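Local coordinates for protein ethylbenzene dehydrogenase beta-subunit (PDB 2IVF) that serves as the iron-sulfur subunit of a multisubunit dehydrogenase, carrying three SF4 clusters and one F3S cluster and contacting a haem, at residues B[20-25]-B[271-276]; B[251-256]-B[325-330]. One frame throughout, in Å; residues are numbered along the deposited sequence.

Interaction 1 of 2, residues B[20-25]-B[271-276]; sequences VTVIDL and YYVPPM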
loop_
_atom_site.group_PDB
_atom_site.type_symbol
_atom_site.label_atom_id
_atom_site.label_comp_id
_atom_site.label_asym_id
_atom_site.label_seq_id
_atom_site.Cartn_x
_atom_site.Cartn_y
_atom_site.Cartn_z
ATOM N N VAL B 20 -27.859 7.015 -2.320
ATOM C CA VAL B 20 -26.979 6.797 -3.450
ATOM C C VAL B 20 -25.559 7.174 -3.116
ATOM O O VAL B 20 -25.289 7.972 -2.194
ATOM C CB VAL B 20 -27.418 7.562 -4.705
ATOM C CG1 VAL B 20 -28.950 7.355 -5.000
ATOM C CG2 VAL B 20 -27.060 8.973 -4.603
ATOM N N THR B 21 -24.643 6.528 -3.850
ATOM C CA THR B 21 -23.255 6.840 -3.784
ATOM C C THR B 21 -22.812 7.250 -5.182
ATOM O O THR B 21 -23.252 6.696 -6.196
ATOM C CB THR B 21 -22.415 5.623 -3.326
ATOM O OG1 THR B 21 -22.671 5.322 -1.927
ATOM C CG2 THR B 21 -20.919 5.926 -3.510
ATOM N N VAL B 22 -21.969 8.243 -5.236
ATOM C CA VAL B 22 -21.274 8.601 -6.460
ATOM C C VAL B 22 -19.799 8.238 -6.253
ATOM O O VAL B 22 -19.211 8.522 -5.199
ATOM C CB VAL B 22 -21.385 10.094 -6.772
ATOM C CG1 VAL B 22 -20.358 10.528 -7.838
ATOM C CG2 VAL B 22 -22.838 10.417 -7.198
ATOM N N ILE B 23 -19.194 7.621 -7.259
ATOM C CA ILE B 23 -17.765 7.240 -7.191
ATOM C C ILE B 23 -17.059 7.872 -8.360
ATOM O O ILE B 23 -17.445 7.652 -9.498
ATOM C CB ILE B 23 -17.606 5.708 -7.294
ATOM C CG1 ILE B 23 -18.409 5.055 -6.148
ATOM C CG2 ILE B 23 -16.106 5.289 -7.399
ATOM C CD1 ILE B 23 -18.369 3.509 -6.073
ATOM N N ASP B 24 -16.053 8.692 -8.091
ATOM C CA ASP B 24 -15.382 9.464 -9.145
ATOM C C ASP B 24 -14.188 8.670 -9.587
ATOM O O ASP B 24 -13.175 8.649 -8.911
ATOM C CB ASP B 24 -14.939 10.843 -8.635
ATOM C CG ASP B 24 -14.379 11.710 -9.740
ATOM O OD1 ASP B 24 -14.017 11.151 -10.830
ATOM O OD2 ASP B 24 -14.271 12.938 -9.526
ATOM N N LEU B 25 -14.258 8.088 -10.780
ATOM C CA LEU B 25 -13.192 7.206 -11.227
ATOM C C LEU B 25 -11.945 7.959 -11.564
ATOM O O LEU B 25 -10.878 7.346 -11.639
ATOM C CB LEU B 25 -13.642 6.373 -12.410
ATOM C CG LEU B 25 -14.844 5.476 -12.086
ATOM C CD1 LEU B 25 -15.330 4.746 -13.282
ATOM C CD2 LEU B 25 -14.468 4.451 -10.958
ATOM N N TYR B 271 -23.441 5.640 -8.881
ATOM C CA TYR B 271 -23.181 6.389 -10.100
ATOM C C TYR B 271 -21.721 6.756 -10.152
ATOM O O TYR B 271 -21.136 7.152 -9.156
ATOM C CB TYR B 271 -24.079 7.612 -10.195
ATOM C CG TYR B 271 -25.540 7.268 -10.095
ATOM C CD1 TYR B 271 -26.147 7.058 -8.855
ATOM C CD2 TYR B 271 -26.330 7.159 -11.240
ATOM C CE1 TYR B 271 -27.504 6.714 -8.776
ATOM C CE2 TYR B 271 -27.652 6.812 -11.168
ATOM C CZ TYR B 271 -28.242 6.611 -9.948
ATOM O OH TYR B 271 -29.564 6.297 -9.980
ATOM N N TYR B 272 -21.165 6.649 -11.339
ATOM C CA TYR B 272 -19.739 6.755 -11.545
ATOM C C TYR B 272 -19.418 7.928 -12.463
ATOM O O TYR B 272 -20.069 8.120 -13.480
ATOM C CB TYR B 272 -19.223 5.484 -12.206
ATOM C CG TYR B 272 -19.279 4.291 -11.309
ATOM C CD1 TYR B 272 -20.445 3.518 -11.231
ATOM C CD2 TYR B 272 -18.165 3.885 -10.586
ATOM C CE1 TYR B 272 -20.488 2.411 -10.419
ATOM C CE2 TYR B 272 -18.209 2.811 -9.744
ATOM C CZ TYR B 272 -19.362 2.073 -9.665
ATOM O OH TYR B 272 -19.409 0.968 -8.863
ATOM N N VAL B 273 -18.480 8.762 -12.037
ATOM C CA VAL B 273 -17.872 9.785 -12.924
ATOM C C VAL B 273 -16.806 9.050 -13.735
ATOM O O VAL B 273 -15.825 8.508 -13.174
ATOM C CB VAL B 273 -17.237 10.962 -12.165
ATOM C CG1 VAL B 273 -16.776 12.032 -13.154
ATOM C CG2 VAL B 273 -18.248 11.562 -11.137
ATOM N N PRO B 274 -16.994 9.001 -15.062
ATOM C CA PRO B 274 -16.080 8.193 -15.844
ATOM C C PRO B 274 -14.706 8.862 -15.930
ATOM O O PRO B 274 -14.589 10.105 -15.834
ATOM C CB PRO B 274 -16.772 8.120 -17.216
ATOM C CG PRO B 274 -17.547 9.360 -17.339
ATOM C CD PRO B 274 -18.035 9.622 -15.917
ATOM N N PRO B 275 -13.674 8.042 -16.180
ATOM C CA PRO B 275 -12.331 8.517 -16.224
ATOM C C PRO B 275 -12.007 9.227 -17.509
ATOM O O PRO B 275 -12.300 8.721 -18.599
ATOM C CB PRO B 275 -11.500 7.234 -16.095
ATOM C CG PRO B 275 -12.287 6.199 -16.738
ATOM C CD PRO B 275 -13.754 6.597 -16.475
ATOM N N MET B 276 -11.371 10.369 -17.377
ATOM C CA MET B 276 -10.859 11.147 -18.518
ATOM C C MET B 276 -9.697 10.409 -19.186
ATOM O O MET B 276 -9.632 10.339 -20.421
ATOM C CB MET B 276 -10.413 12.531 -18.043
ATOM C CG MET B 276 -11.557 13.420 -17.542
ATOM S SD MET B 276 -10.965 14.963 -16.828
ATOM C CE MET B 276 -10.164 14.415 -15.309
#

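Interaction 2 of 2, residues B[251-256]-B[325-330]; sequences VKKWKV and GSELMD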
loop_
_atom_site.group_PDB
_atom_site.type_symbol
_atom_site.label_atom_id
_atom_site.label_comp_id
_atom_site.label_asym_id
_atom_site.label_seq_id
_atom_site.Cartn_x
_atom_site.Cartn_y
_atom_site.Cartn_z
ATOM N N VAL B 251 -25.477 13.557 -10.186
ATOM C CA VAL B 251 -26.302 12.530 -10.892
ATOM C C VAL B 251 -27.417 13.205 -11.661
ATOM O O VAL B 251 -27.653 12.898 -12.845
ATOM C CB VAL B 251 -26.893 11.483 -9.893
ATOM C CG1 VAL B 251 -27.875 10.458 -10.568
ATOM C CG2 VAL B 251 -25.803 10.714 -9.160
ATOM N N LYS B 252 -28.086 14.151 -10.997
ATOM C CA LYS B 252 -29.302 14.730 -11.536
ATOM C C LYS B 252 -29.122 16.067 -12.219
ATOM O O LYS B 252 -29.803 16.335 -13.194
ATOM C CB LYS B 252 -30.369 14.882 -10.449
ATOM C CG LYS B 252 -30.797 13.603 -9.761
ATOM C CD LYS B 252 -31.309 12.545 -10.711
ATOM C CE LYS B 252 -32.598 12.933 -11.329
ATOM N NZ LYS B 252 -33.159 11.718 -12.007
ATOM N N LYS B 253 -28.257 16.933 -11.706
ATOM C CA LYS B 253 -28.125 18.295 -12.230
ATOM C C LYS B 253 -27.073 18.321 -13.358
ATOM O O LYS B 253 -27.398 18.568 -14.514
ATOM C CB LYS B 253 -27.776 19.263 -11.096
ATOM C CG LYS B 253 -27.529 20.775 -11.465
ATOM C CD LYS B 253 -27.097 21.545 -10.171
ATOM C CE LYS B 253 -26.802 22.994 -10.390
ATOM N NZ LYS B 253 -26.291 23.649 -9.131
ATOM N N TRP B 254 -25.832 18.046 -13.016
ATOM C CA TRP B 254 -24.755 17.992 -13.993
ATOM C C TRP B 254 -24.811 16.733 -14.833
ATOM O O TRP B 254 -24.272 16.702 -15.946
ATOM C CB TRP B 254 -23.400 18.079 -13.283
ATOM C CG TRP B 254 -23.127 19.448 -12.862
ATOM C CD1 TRP B 254 -23.421 19.999 -11.657
ATOM C CD2 TRP B 254 -22.530 20.493 -13.652
ATOM N NE1 TRP B 254 -23.057 21.319 -11.648
ATOM C CE2 TRP B 254 -22.508 21.647 -12.865
ATOM C CE3 TRP B 254 -22.026 20.561 -14.959
ATOM C CZ2 TRP B 254 -21.976 22.876 -13.328
ATOM C CZ3 TRP B 254 -21.478 21.763 -15.409
ATOM C CH2 TRP B 254 -21.477 22.911 -14.608
ATOM N N LYS B 255 -25.379 15.681 -14.260
ATOM C CA LYS B 255 -25.525 14.365 -14.891
ATOM C C LYS B 255 -24.183 13.825 -15.376
ATOM O O LYS B 255 -24.070 13.358 -16.497
ATOM C CB LYS B 255 -26.526 14.408 -16.045
ATOM C CG LYS B 255 -27.806 15.154 -15.706
ATOM C CD LYS B 255 -28.896 15.056 -16.770
ATOM C CE LYS B 255 -30.177 15.820 -16.331
ATOM N NZ LYS B 255 -30.137 17.377 -16.272
ATOM N N VAL B 256 -23.185 13.873 -14.514
ATOM C CA VAL B 256 -21.824 13.397 -14.869
ATOM C C VAL B 256 -21.495 12.082 -14.193
ATOM O O VAL B 256 -20.445 11.510 -14.418
ATOM C CB VAL B 256 -20.730 14.445 -14.496
ATOM C CG1 VAL B 256 -20.836 15.647 -15.442
ATOM C CG2 VAL B 256 -20.845 14.848 -13.027
ATOM N N GLY B 325 -14.214 29.760 -12.871
ATOM C CA GLY B 325 -14.880 28.906 -11.873
ATOM C C GLY B 325 -15.706 27.772 -12.492
ATOM O O GLY B 325 -15.958 27.736 -13.702
ATOM N N SER B 326 -16.123 26.838 -11.654
ATOM C CA SER B 326 -17.002 25.774 -12.067
ATOM C C SER B 326 -17.597 25.116 -10.856
ATOM O O SER B 326 -16.877 24.567 -10.035
ATOM C CB SER B 326 -16.238 24.735 -12.906
ATOM O OG SER B 326 -17.010 23.572 -13.072
ATOM N N GLU B 327 -18.909 25.147 -10.725
ATOM C CA GLU B 327 -19.551 24.365 -9.663
ATOM C C GLU B 327 -19.178 22.919 -9.732
ATOM O O GLU B 327 -19.004 22.252 -8.694
ATOM C CB GLU B 327 -21.065 24.494 -9.716
ATOM C CG GLU B 327 -21.756 23.629 -8.674
ATOM C CD GLU B 327 -23.270 23.593 -8.811
ATOM O OE1 GLU B 327 -23.775 23.539 -9.938
ATOM O OE2 GLU B 327 -23.946 23.609 -7.753
ATOM N N LEU B 328 -19.015 22.407 -10.954
ATOM C CA LEU B 328 -18.780 20.999 -11.127
ATOM C C LEU B 328 -17.440 20.657 -10.568
ATOM O O LEU B 328 -17.307 19.703 -9.814
ATOM C CB LEU B 328 -18.837 20.555 -12.598
ATOM C CG LEU B 328 -18.529 19.063 -12.792
ATOM C CD1 LEU B 328 -19.521 18.130 -12.017
ATOM C CD2 LEU B 328 -18.518 18.710 -14.253
ATOM N N MET B 329 -16.427 21.426 -10.932
ATOM C CA MET B 329 -15.118 21.184 -10.383
ATOM C C MET B 329 -15.080 21.394 -8.878
ATOM O O MET B 329 -14.378 20.692 -8.209
ATOM C CB MET B 329 -14.062 21.973 -11.113
ATOM C CG MET B 329 -14.009 21.559 -12.591
ATOM S SD MET B 329 -13.242 19.930 -12.797
ATOM C CE MET B 329 -14.415 19.065 -13.861
ATOM N N ASP B 330 -15.844 22.343 -8.371
ATOM C CA ASP B 330 -15.903 22.571 -6.932
ATOM C C ASP B 330 -16.438 21.325 -6.232
ATOM O O ASP B 330 -15.919 20.894 -5.192
ATOM C CB ASP B 330 -16.836 23.740 -6.634
ATOM C CG ASP B 330 -16.242 25.110 -6.959
ATOM O OD1 ASP B 330 -15.030 25.270 -7.127
ATOM O OD2 ASP B 330 -17.025 26.083 -6.981
#

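Interaction 1 of 2, residues B[20-25]-B[271-276]
Ile23 lies alongside the Tyr272 ring, both side chains pointing the same way, with its CD1 3.7 Å from Tyr272 CE2. They stand on one face of two parallel neighbouring strands, 20-24 and 271-273, in the mixed four-stranded sheet of this ferredoxin-like 4Fe-4S protein. The axes of these two strands are 23° apart, and Ile23 sits beside Tyr272 as Val22 does beside Tyr271 and Asp24 beside Val273. Four backbone bonds join them: Tyr271 N to Thr21 O, Ile23 N to Tyr271 O (2.8 Å), Val273 N to Ile23 O and Leu25 N to Val273 O, so that Ile23, Tyr271 and Val273 each give and accept one bond. With Ile23 CG1 anti to the carbonyl carbon (chi1 -58°), the chain runs on to CD1 beside Tyr272 CE2. Ile23 CB and CG2 also touch the CD2-CE2 side of the Tyr272 ring. Leu25, just past the strand, brings CD2 to the ring edge, 3.8 Å from Tyr272 CD2, and sets CD1 4.0 Å from Pro275 CD. The buried Tyr272 OH is bonded to Ala148 O, which ties the ring to strand 141-149. On the other face, Val22 CG1 packs on Val273 CG2 at 4.1 Å, and helix 246-253 covers Val20, Val22 and Tyr271 through Val247 and Val251. Val20 CG1 meets the edge of the Tyr271 ring at CE1. Asp24, with CG anti to its backbone N (chi1 -174°), bonds through OD2 to Tyr273 of the alpha-subunit and through OD1 to Asn26 N; that same OD1 rests 3.5 Å from Val273 CB.

Interaction 2 of 2, residues B[251-256]-B[325-330]
The Trp254 indole carries Leu328 on one face and the Glu327 carboxylate at its edge, where the turn after helix 246-253 meets the capped N-terminal turn of helix 327-333. Leu328 CB makes a CH-pi contact 3.7 Å from the centroid of the Trp254 six-membered ring, only 6° off its normal. At the edge, Trp254 NE1 donates to Glu327 OE1 at 2.9 Å; the acceptor lies near the indole plane, but the N-H comes from above the carboxylate plane, and the two planes are 73° apart. Lys253, its chain extended, meets Glu327 tip to tip. Lys253 NZ reaches Glu327 OE1 at 2.6 Å and OE2 at 2.7 Å, using the syn lone pair of each, in a bidentate salt bridge. With both oxygens held by Lys253 NZ and OE1 also by Trp254 NE1, the carboxylate's rotation is probably fixed. Ser326 is the N-cap of helix 327-333: its OG accepts from Met329 N at 3.1 Å and is also bonded to Glu316 of helix 306-321. Leu328 CG is anti to the backbone N (chi1 178°), and beyond it the two methyls reach Val256, CD2 touching CG1 and CD1 lying 3.7 Å from Val256 CG2.

The centres of interactions 1 and 2 lie about 12 Å apart, and the two meet directly along helix 246-253 and the turn after it. Val251 CG2 sits 3.6 Å from Val22 CG2 and equally close to Tyr271 CG, while Val256 O lies 3.4 Å from Pro274 CD. Segment 251-256 therefore packs against the paired strands of interaction 1 and also holds the start of helix 327-333. Interaction 1 is the one beside a cofactor: the Ile23 side chain is about 5 Å from a bound SF4 cluster. Interaction 2 is more peripheral, about 22 Å from the chain centre against 10 Å for interaction 1. Asp24 of interaction 1 hydrogen-bonds to Tyr273 of the alpha-subunit, and Met329, on the helix of interaction 2, packs on the same residue.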